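Local structure of FtsZ-like protein of unknown function (Nostoc punctiforme, 3C8L) at residues V60-P65 with L109-A114; I56-A61 with A75-G80. The protein is of unknown function but is described as FtsZ-like and belongs to a family of conserved hypothetical proteins. One frame throughout, in Å; residues are numbered along the deposited sequence.

Contact 1 of 2, residues V60-P65 with L109-A114; sequences VAVPYP and LIAIAA
A61 and I112 form the hydrogen-bonded pair of this contact. The amide N of A61 donates to I112 O at 3.0 Å, with the donor in the plane of that carbonyl. The return bond, from I112 N to A61 O, measures 2.9 Å and is straighter, 169° at the hydrogen. It lies nearly along the C=O axis. Each carbonyl also receives a CA-H...O contact: V60 CA lies 3.2 Å from I112 O, and A111 CA approaches A61 O. V60 and A113 make the neighbouring non-hydrogen-bonded pair. The CG2 methyl of V60, anti to its carbonyl carbon, meets A113 CB at 4.0 Å. On the same face, V62 holds CG1 in the crowded position between backbone N and carbonyl carbon (chi1 63°). This puts CG2 anti to N, and V62 CG2 packs on A111 CB at 3.7 Å.

This is antiparallel pairing of two strands, 55-62 and 107-120, inside a mixed sheet. The axes of the short segments run at 166°. On its other edge strand 55-62 pairs in parallel with strand 81-94, where the backbones of V60 and V62 hydrogen-bond to that of E87. Helix 22-34 covers the A111 and A113 face through A25, A29 and V30. The A61 and I112 face meets the second subunit, with M91 of that subunit on A61 and G90 of it on I112.

Further along, P63 presents CD to I110 O at 3.4 Å, and its CG packs on L109 CD2. The leucine crosses Y64 at about a right angle. Its CD2 sits at the ring edge, in plane, 3.9 Å from Y64 CE2. The phenol is positioned at its far end by a hydrogen bond between Y64 OH and E107 OE1.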
loop_
_atom_site.group_PDB
_atom_site.type_symbol
_atom_site.label_atom_id
_atom_site.label_comp_id
_atom_site.label_asym_id
_atom_site.label_seq_id
_atom_site.Cartn_x
_atom_site.Cartn_y
_atom_site.Cartn_z
ATOM N N VAL A 60 -17.050 -3.334 3.866
ATOM C CA VAL A 60 -16.429 -2.093 4.313
ATOM C C VAL A 60 -16.705 -1.793 5.775
ATOM O O VAL A 60 -17.827 -2.003 6.245
ATOM C CB VAL A 60 -16.934 -0.880 3.464
ATOM C CG1 VAL A 60 -16.586 0.470 4.119
ATOM C CG2 VAL A 60 -16.355 -0.954 2.042
ATOM N N ALA A 61 -15.674 -1.355 6.504
ATOM C CA ALA A 61 -15.804 -0.895 7.881
ATOM C C ALA A 61 -15.278 0.537 7.886
ATOM O O ALA A 61 -14.172 0.809 7.393
ATOM C CB ALA A 61 -15.102 -1.788 8.866
ATOM N N VAL A 62 -16.067 1.456 8.440
ATOM C CA VAL A 62 -15.706 2.864 8.421
ATOM C C VAL A 62 -16.539 3.596 9.479
ATOM O O VAL A 62 -17.600 3.102 9.869
ATOM C CB VAL A 62 -16.067 3.460 6.991
ATOM C CG1 VAL A 62 -17.600 3.376 6.731
ATOM C CG2 VAL A 62 -15.584 4.876 6.787
ATOM N N PRO A 63 -16.058 4.758 9.966
ATOM C CA PRO A 63 -16.922 5.541 10.849
ATOM C C PRO A 63 -18.133 6.068 10.047
ATOM O O PRO A 63 -18.023 6.322 8.846
ATOM C CB PRO A 63 -16.015 6.663 11.355
ATOM C CG PRO A 63 -14.632 6.253 11.003
ATOM C CD PRO A 63 -14.700 5.323 9.880
ATOM N N TYR A 64 -19.260 6.223 10.732
ATOM C CA TYR A 64 -20.511 6.731 10.137
ATOM C C TYR A 64 -20.905 5.876 8.931
ATOM O O TYR A 64 -21.166 6.406 7.838
ATOM C CB TYR A 64 -20.351 8.199 9.747
ATOM C CG TYR A 64 -19.737 9.052 10.821
ATOM C CD1 TYR A 64 -20.459 9.395 11.956
ATOM C CD2 TYR A 64 -18.449 9.535 10.704
ATOM C CE1 TYR A 64 -19.887 10.171 12.953
ATOM C CE2 TYR A 64 -17.869 10.313 11.678
ATOM C CZ TYR A 64 -18.591 10.632 12.805
ATOM O OH TYR A 64 -18.054 11.423 13.791
ATOM N N PRO A 65 -21.005 4.549 9.118
ATOM C CA PRO A 65 -21.299 3.676 7.979
ATOM C C PRO A 65 -22.632 3.998 7.303
ATOM O O PRO A 65 -22.805 3.776 6.111
ATOM C CB PRO A 65 -21.309 2.282 8.605
ATOM C CG PRO A 65 -21.645 2.528 10.009
ATOM C CD PRO A 65 -20.935 3.768 10.364
ATOM N N LEU A 109 -11.340 10.393 8.333
ATOM C CA LEU A 109 -12.021 9.114 8.384
ATOM C C LEU A 109 -11.265 8.063 7.594
ATOM O O LEU A 109 -10.943 8.273 6.410
ATOM C CB LEU A 109 -13.446 9.249 7.825
ATOM C CG LEU A 109 -14.279 10.410 8.403
ATOM C CD1 LEU A 109 -15.690 10.406 7.762
ATOM C CD2 LEU A 109 -14.376 10.342 9.916
ATOM N N ILE A 110 -11.037 6.919 8.232
ATOM C CA ILE A 110 -10.317 5.821 7.628
ATOM C C ILE A 110 -11.218 4.600 7.501
ATOM O O ILE A 110 -11.822 4.147 8.477
ATOM C CB ILE A 110 -9.033 5.477 8.422
ATOM C CG1 ILE A 110 -8.157 6.718 8.610
ATOM C CG2 ILE A 110 -8.313 4.356 7.690
ATOM C CD1 ILE A 110 -6.964 6.494 9.494
ATOM N N ALA A 111 -11.363 4.104 6.267
ATOM C CA ALA A 111 -12.128 2.923 5.950
ATOM C C ALA A 111 -11.223 1.766 5.559
ATOM O O ALA A 111 -10.133 1.984 5.036
ATOM C CB ALA A 111 -13.071 3.184 4.714
ATOM N N ILE A 112 -11.738 0.577 5.819
ATOM C CA ILE A 112 -11.145 -0.675 5.396
ATOM C C ILE A 112 -12.120 -1.352 4.439
ATOM O O ILE A 112 -13.331 -1.333 4.674
ATOM C CB ILE A 112 -10.926 -1.604 6.591
ATOM C CG1 ILE A 112 -9.864 -1.004 7.501
ATOM C CG2 ILE A 112 -10.534 -3.028 6.145
ATOM C CD1 ILE A 112 -9.802 -1.692 8.789
ATOM N N ALA A 113 -11.601 -1.946 3.361
ATOM C CA ALA A 113 -12.405 -2.735 2.439
ATOM C C ALA A 113 -11.756 -4.111 2.247
ATOM O O ALA A 113 -10.539 -4.227 2.130
ATOM C CB ALA A 113 -12.598 -2.066 1.049
ATOM N N ALA A 114 -12.586 -5.151 2.262
ATOM C CA ALA A 114 -12.224 -6.496 1.886
ATOM C C ALA A 114 -13.077 -6.823 0.656
ATOM O O ALA A 114 -14.305 -6.795 0.736
ATOM C CB ALA A 114 -12.455 -7.522 2.987
#

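Contact 2 of 2, residues I56-A61 with A75-G80; sequences IEVQVA and AVLPFG
I56 has CG1 anti to its carbonyl carbon (chi1 -52°) and an extended second torsion. This sends CD1 outward to the 75-80 segment and leaves CG2 anti to the backbone N. L77 also has CG anti to the carbonyl carbon, and its CD1 reaches back to the strand. F79 takes the crowded first torsion (chi1 50°), with CG between the backbone N and the carbonyl carbon. That turn brings the CD1 and CE1 atoms of the ring to I56.

The L77 CD1 methyl meets two strand side chains tip to tip. It lies 3.6 Å from V58 CG2 and 3.7 Å from I56 CG2. I56 and V58 are two residues apart and point to the same face of the strand, so L77 touches both. The I56 CD1 methyl comes 4.1 Å from F79 CE1. The two side chains cross at about a right angle, and the methyl approaches the ring obliquely. The same CD1 is 3.3 Å from F79 O and 4.2 Å from G80 CA.

The segment 75-80 follows helix 70-74 and leads into strand 81-94, which pairs in parallel with strand 55-62. It is thus the return part of a beta-alpha-beta crossover, packed on the face of its first strand. No hydrogen bond joins the two segments, and the touching groups are mostly apolar.

The I56 CD1 methyl takes the place a side chain at G80 would need, and the backbone angles there (phi 106°) would crowd one against F79 O. G80 N bonds to N52 OD1, and K82 NZ bonds to L77 O. V115 packs against I56 and L77, V30 of helix 22-34 packs against V58, and L101 of the third subunit touches F79.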
loop_
_atom_site.group_PDB
_atom_site.type_symbol
_atom_site.label_atom_id
_atom_site.label_comp_id
_atom_site.label_asym_id
_atom_site.label_seq_id
_atom_site.Cartn_x
_atom_site.Cartn_y
_atom_site.Cartn_z
ATOM N N ILE A 56 -18.518 -10.795 -6.776
ATOM C CA ILE A 56 -17.625 -9.966 -5.990
ATOM C C ILE A 56 -18.387 -9.380 -4.809
ATOM O O ILE A 56 -19.335 -8.630 -4.979
ATOM C CB ILE A 56 -16.982 -8.844 -6.824
ATOM C CG1 ILE A 56 -16.328 -9.429 -8.092
ATOM C CG2 ILE A 56 -15.956 -8.099 -5.951
ATOM C CD1 ILE A 56 -15.691 -8.371 -9.004
ATOM N N GLU A 57 -17.974 -9.725 -3.594
ATOM C CA GLU A 57 -18.582 -9.209 -2.385
ATOM C C GLU A 57 -17.603 -8.231 -1.739
ATOM O O GLU A 57 -16.427 -8.568 -1.521
ATOM C CB GLU A 57 -18.879 -10.327 -1.392
ATOM C CG GLU A 57 -19.921 -11.328 -1.805
ATOM C CD GLU A 57 -20.043 -12.451 -0.727
ATOM O OE1 GLU A 57 -19.390 -12.371 0.342
ATOM O OE2 GLU A 57 -20.739 -13.383 -1.015
ATOM N N VAL A 58 -18.116 -7.070 -1.345
ATOM C CA VAL A 58 -17.313 -6.041 -0.727
ATOM C C VAL A 58 -17.789 -5.835 0.701
ATOM O O VAL A 58 -18.991 -5.667 0.928
ATOM C CB VAL A 58 -17.399 -4.709 -1.499
ATOM C CG1 VAL A 58 -16.504 -3.647 -0.855
ATOM C CG2 VAL A 58 -17.013 -4.914 -2.954
ATOM N N GLN A 59 -16.851 -5.882 1.657
ATOM C CA GLN A 59 -17.126 -5.641 3.065
ATOM C C GLN A 59 -16.340 -4.401 3.466
ATOM O O GLN A 59 -15.101 -4.404 3.354
ATOM C CB GLN A 59 -16.654 -6.837 3.908
ATOM C CG GLN A 59 -16.897 -6.678 5.399
ATOM C CD GLN A 59 -16.155 -7.696 6.268
ATOM O OE1 GLN A 59 -15.455 -8.570 5.767
ATOM N NE2 GLN A 59 -16.327 -7.575 7.578
ATOM N N VAL A 60 -17.050 -3.334 3.866
ATOM C CA VAL A 60 -16.429 -2.093 4.313
ATOM C C VAL A 60 -16.705 -1.793 5.775
ATOM O O VAL A 60 -17.827 -2.003 6.245
ATOM C CB VAL A 60 -16.934 -0.880 3.464
ATOM C CG1 VAL A 60 -16.586 0.470 4.119
ATOM C CG2 VAL A 60 -16.355 -0.954 2.042
ATOM N N ALA A 61 -15.674 -1.355 6.504
ATOM C CA ALA A 61 -15.804 -0.895 7.881
ATOM C C ALA A 61 -15.278 0.537 7.886
ATOM O O ALA A 61 -14.172 0.809 7.393
ATOM C CB ALA A 61 -15.102 -1.788 8.866
ATOM N N ALA A 75 -19.330 1.164 -7.832
ATOM C CA ALA A 75 -18.888 1.577 -9.158
ATOM C C ALA A 75 -17.343 1.569 -9.261
ATOM O O ALA A 75 -16.808 1.631 -10.362
ATOM C CB ALA A 75 -19.463 2.956 -9.525
ATOM N N VAL A 76 -16.619 1.523 -8.153
ATOM C CA VAL A 76 -15.154 1.414 -8.218
ATOM C C VAL A 76 -14.768 0.065 -8.859
ATOM O O VAL A 76 -13.726 -0.033 -9.508
ATOM C CB VAL A 76 -14.539 1.545 -6.806
ATOM C CG1 VAL A 76 -13.016 1.274 -6.798
ATOM C CG2 VAL A 76 -14.851 2.938 -6.238
ATOM N N LEU A 77 -15.570 -0.985 -8.640
ATOM C CA LEU A 77 -15.259 -2.273 -9.232
ATOM C C LEU A 77 -15.549 -2.225 -10.717
ATOM O O LEU A 77 -16.641 -1.791 -11.131
ATOM C CB LEU A 77 -16.068 -3.376 -8.576
ATOM C CG LEU A 77 -15.860 -3.655 -7.086
ATOM C CD1 LEU A 77 -16.921 -4.615 -6.587
ATOM C CD2 LEU A 77 -14.448 -4.172 -6.787
ATOM N N PRO A 78 -14.579 -2.676 -11.533
ATOM C CA PRO A 78 -14.708 -2.626 -12.961
ATOM C C PRO A 78 -15.689 -3.599 -13.624
ATOM O O PRO A 78 -16.090 -3.374 -14.744
ATOM C CB PRO A 78 -13.256 -2.924 -13.434
ATOM C CG PRO A 78 -12.656 -3.724 -12.357
ATOM C CD PRO A 78 -13.239 -3.173 -11.115
ATOM N N PHE A 79 -16.110 -4.633 -12.924
ATOM C CA PHE A 79 -16.988 -5.633 -13.483
ATOM C C PHE A 79 -17.441 -6.519 -12.348
ATOM O O PHE A 79 -17.022 -6.344 -11.186
ATOM C CB PHE A 79 -16.226 -6.481 -14.504
ATOM C CG PHE A 79 -14.918 -7.000 -14.000
ATOM C CD1 PHE A 79 -14.843 -7.995 -13.035
ATOM C CD2 PHE A 79 -13.724 -6.481 -14.511
ATOM C CE1 PHE A 79 -13.601 -8.429 -12.562
ATOM C CE2 PHE A 79 -12.506 -6.940 -14.070
ATOM C CZ PHE A 79 -12.440 -7.890 -13.090
ATOM N N GLY A 80 -18.332 -7.444 -12.698
ATOM C CA GLY A 80 -18.809 -8.469 -11.784
ATOM C C GLY A 80 -20.221 -8.290 -11.249
ATOM O O GLY A 80 -20.866 -7.265 -11.461
#

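The segments of the two contacts overlap at V60 and A61, but contact 2 works through I56 and V58, nearer the start of strand 55-62. Their centres are about 13 Å apart. Contact 1 binds the strand edge to strand 107-120, while contact 2 covers one face of it with the crossover return. They also touch directly: A114 N lies 2.8 Å from Q59 O, a probable hydrogen bond that continues the strand pairing. Helix 22-34 serves both, through A113 in contact 1 and V58 in contact 2. A glycerol lies about 4 Å from the A61 side chain and an imidazole about 4 Å from that of I56. Both probably come from the crystallisation liquor.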